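Long-range contact in phenylacetaldehyde dehydrogenase (Burkholderia cenocepacia, PDB 4O5H), which probably oxidises phenylacetaldehyde to phenylacetate with NAD+ as the electron acceptor, as a member of the aldehyde dehydrogenase family: residues A[152-157]-A[166-171]. Sequence-based numbering, arbitrary orientation. Where two conformers were deposited one is given.
Sequences SVIDAG and IFAYTR
Ser152 and Thr170 meet through two hydrogen bonds, one to a side chain and one to the backbone. Thr170 N donates to Ser152 O at 2.8 Å, and the nitrogen lies in the carbonyl plane of its acceptor. Ser152 N in turn donates to Thr170 OG1 (2.9 Å); with chi1 at 63°, this hydroxyl oxygen sits between its own backbone N and carbonyl carbon, facing the amide of Ser152. The threonine side chain thus takes an amide that lies just ahead of the short strand 153-154. Two residues further along, Ile154 N reaches Ala168 O at 3.0 Å; the bond is nearly straight at the hydrogen (171°), yet the donor is tilted 35° from the carbonyl plane.

The two backbone bonds, Thr170 N to Ser152 O and Ile154 N to Ala168 O, flank Val153 and Tyr169 and mark them as a non-hydrogen-bonded pair of an antiparallel beta hairpin, with CA atoms 4.3 Å apart. Strand 166-181 also pairs, through Phe167, Tyr169 and Arg171, with strand 501-509, giving a projecting three-stranded arm of the kind through which aldehyde dehydrogenases oligomerise. Consistent with this, Ser152 packs on Arg494, Ile154 on Ala477 and Tyr169 on His455, all three of the second subunit.

Apolar contact within the hairpin is thin: Val153 CG2 lies 4.4 Å from Tyr169 CB, and on the other face Ile154 CB and Ala168 CB approach to a similar distance. The Tyr169 side chain, whose end leads away from segment 152-157, touches Val506 and Met508.

Toward the connecting loop, water takes over from direct backbone bonding. One molecule accepts from Ala168 N and lies 2.6 Å from Ile154 O; a second accepts from Ala156 N and lies 2.8 Å from Ile166 O.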
loop_
_atom_site.group_PDB
_atom_site.type_symbol
_atom_site.label_atom_id
_atom_site.label_comp_id
_atom_site.label_asym_id
_atom_site.label_seq_id
_atom_site.Cartn_x
_atom_site.Cartn_y
_atom_site.Cartn_z
ATOM N N SER A 152 -17.513 -5.230 -8.191
ATOM C CA SER A 152 -17.729 -5.328 -9.627
ATOM C C SER A 152 -18.219 -6.696 -10.047
ATOM O O SER A 152 -17.813 -7.696 -9.483
ATOM C CB SER A 152 -16.420 -5.106 -10.366
ATOM O OG SER A 152 -15.853 -3.856 -10.033
ATOM N N VAL A 153 -19.069 -6.736 -11.061
ATOM C CA VAL A 153 -19.447 -7.935 -11.724
ATOM C C VAL A 153 -18.698 -7.980 -13.059
ATOM O O VAL A 153 -18.808 -7.066 -13.882
ATOM C CB VAL A 153 -20.947 -7.976 -11.988
ATOM C CG1 VAL A 153 -21.314 -9.266 -12.716
ATOM C CG2 VAL A 153 -21.727 -7.921 -10.683
ATOM N N ILE A 154 -18.000 -9.097 -13.268
ATOM C CA ILE A 154 -17.036 -9.264 -14.333
ATOM C C ILE A 154 -17.606 -10.231 -15.348
ATOM O O ILE A 154 -18.093 -11.293 -14.981
ATOM C CB ILE A 154 -15.745 -9.886 -13.720
ATOM C CG1 ILE A 154 -15.042 -8.899 -12.791
ATOM C CG2 ILE A 154 -14.789 -10.493 -14.716
ATOM C CD1 ILE A 154 -14.953 -7.494 -13.296
ATOM N N ASP A 155 -17.493 -9.917 -16.630
ATOM C CA ASP A 155 -17.864 -10.874 -17.665
ATOM C C ASP A 155 -16.556 -11.541 -18.123
ATOM O O ASP A 155 -15.824 -10.990 -18.959
ATOM C CB ASP A 155 -18.612 -10.168 -18.790
ATOM C CG ASP A 155 -19.148 -11.136 -19.840
ATOM O OD1 ASP A 155 -18.887 -12.360 -19.784
ATOM O OD2 ASP A 155 -19.807 -10.648 -20.773
ATOM N N ALA A 156 -16.235 -12.695 -17.543
ATOM C CA ALA A 156 -14.947 -13.331 -17.820
ATOM C C ALA A 156 -14.907 -13.980 -19.210
ATOM O O ALA A 156 -15.740 -14.800 -19.516
ATOM C CB ALA A 156 -14.632 -14.368 -16.774
ATOM N N GLY A 157 -13.916 -13.628 -20.021
ATOM C CA GLY A 157 -13.736 -14.296 -21.315
ATOM C C GLY A 157 -13.528 -15.810 -21.232
ATOM O O GLY A 157 -14.075 -16.560 -22.027
ATOM N N ILE A 166 -19.389 -19.217 -16.160
ATOM C CA ILE A 166 -18.698 -18.648 -15.016
ATOM C C ILE A 166 -19.425 -17.368 -14.589
ATOM O O ILE A 166 -19.693 -16.517 -15.424
ATOM C CB ILE A 166 -17.250 -18.301 -15.382
ATOM C CG1 ILE A 166 -16.486 -19.571 -15.760
ATOM C CG2 ILE A 166 -16.570 -17.573 -14.251
ATOM C CD1 ILE A 166 -16.337 -20.579 -14.636
ATOM N N PHE A 167 -19.759 -17.298 -13.297
ATOM C CA PHE A 167 -20.284 -16.095 -12.687
ATOM C C PHE A 167 -19.183 -15.555 -11.777
ATOM O O PHE A 167 -18.796 -16.241 -10.858
ATOM C CB PHE A 167 -21.532 -16.432 -11.894
ATOM C CG PHE A 167 -22.062 -15.287 -11.083
ATOM C CD1 PHE A 167 -22.529 -14.129 -11.722
ATOM C CD2 PHE A 167 -22.129 -15.369 -9.707
ATOM C CE1 PHE A 167 -23.031 -13.071 -10.982
ATOM C CE2 PHE A 167 -22.638 -14.321 -8.953
ATOM C CZ PHE A 167 -23.078 -13.157 -9.587
ATOM N N ALA A 168 -18.713 -14.335 -12.029
ATOM C CA ALA A 168 -17.538 -13.773 -11.336
ATOM C C ALA A 168 -17.738 -12.317 -10.923
ATOM O O ALA A 168 -18.369 -11.554 -11.653
ATOM C CB ALA A 168 -16.318 -13.867 -12.243
ATOM N N TYR A 169 -17.320 -11.998 -9.703
ATOM C CA TYR A 169 -17.526 -10.700 -9.096
ATOM C C TYR A 169 -16.522 -10.453 -7.994
ATOM O O TYR A 169 -15.783 -11.330 -7.645
ATOM C CB TYR A 169 -18.946 -10.554 -8.565
ATOM C CG TYR A 169 -19.334 -11.467 -7.416
ATOM C CD1 TYR A 169 -19.817 -12.759 -7.644
ATOM C CD2 TYR A 169 -19.254 -11.034 -6.102
ATOM C CE1 TYR A 169 -20.162 -13.592 -6.584
ATOM C CE2 TYR A 169 -19.626 -11.868 -5.022
ATOM C CZ TYR A 169 -20.080 -13.148 -5.286
ATOM O OH TYR A 169 -20.437 -13.972 -4.259
ATOM N N THR A 170 -16.423 -9.202 -7.551
ATOM C CA THR A 170 -15.608 -8.805 -6.429
ATOM C C THR A 170 -16.496 -8.269 -5.304
ATOM O O THR A 170 -17.574 -7.670 -5.552
ATOM C CB THR A 170 -14.523 -7.764 -6.790
ATOM O OG1 THR A 170 -15.151 -6.562 -7.226
ATOM C CG2 THR A 170 -13.610 -8.295 -7.886
ATOM N N ARG A 171 -16.069 -8.537 -4.082
ATOM C CA ARG A 171 -16.665 -8.016 -2.850
ATOM C C ARG A 171 -15.677 -7.159 -2.184
ATOM O O ARG A 171 -14.470 -7.471 -2.182
ATOM C CB ARG A 171 -16.847 -9.100 -1.821
ATOM C CG ARG A 171 -17.919 -10.067 -2.094
ATOM C CD ARG A 171 -17.866 -11.285 -1.166
ATOM N NE ARG A 171 -17.765 -10.999 0.252
ATOM C CZ ARG A 171 -18.762 -10.679 1.062
ATOM N NH1 ARG A 171 -20.019 -10.611 0.637
ATOM N NH2 ARG A 171 -18.495 -10.436 2.322
HETATM O O HOH W 1 -20.071 -12.757 -13.998
HETATM O O HOH W 2 -18.091 -14.201 -15.786
#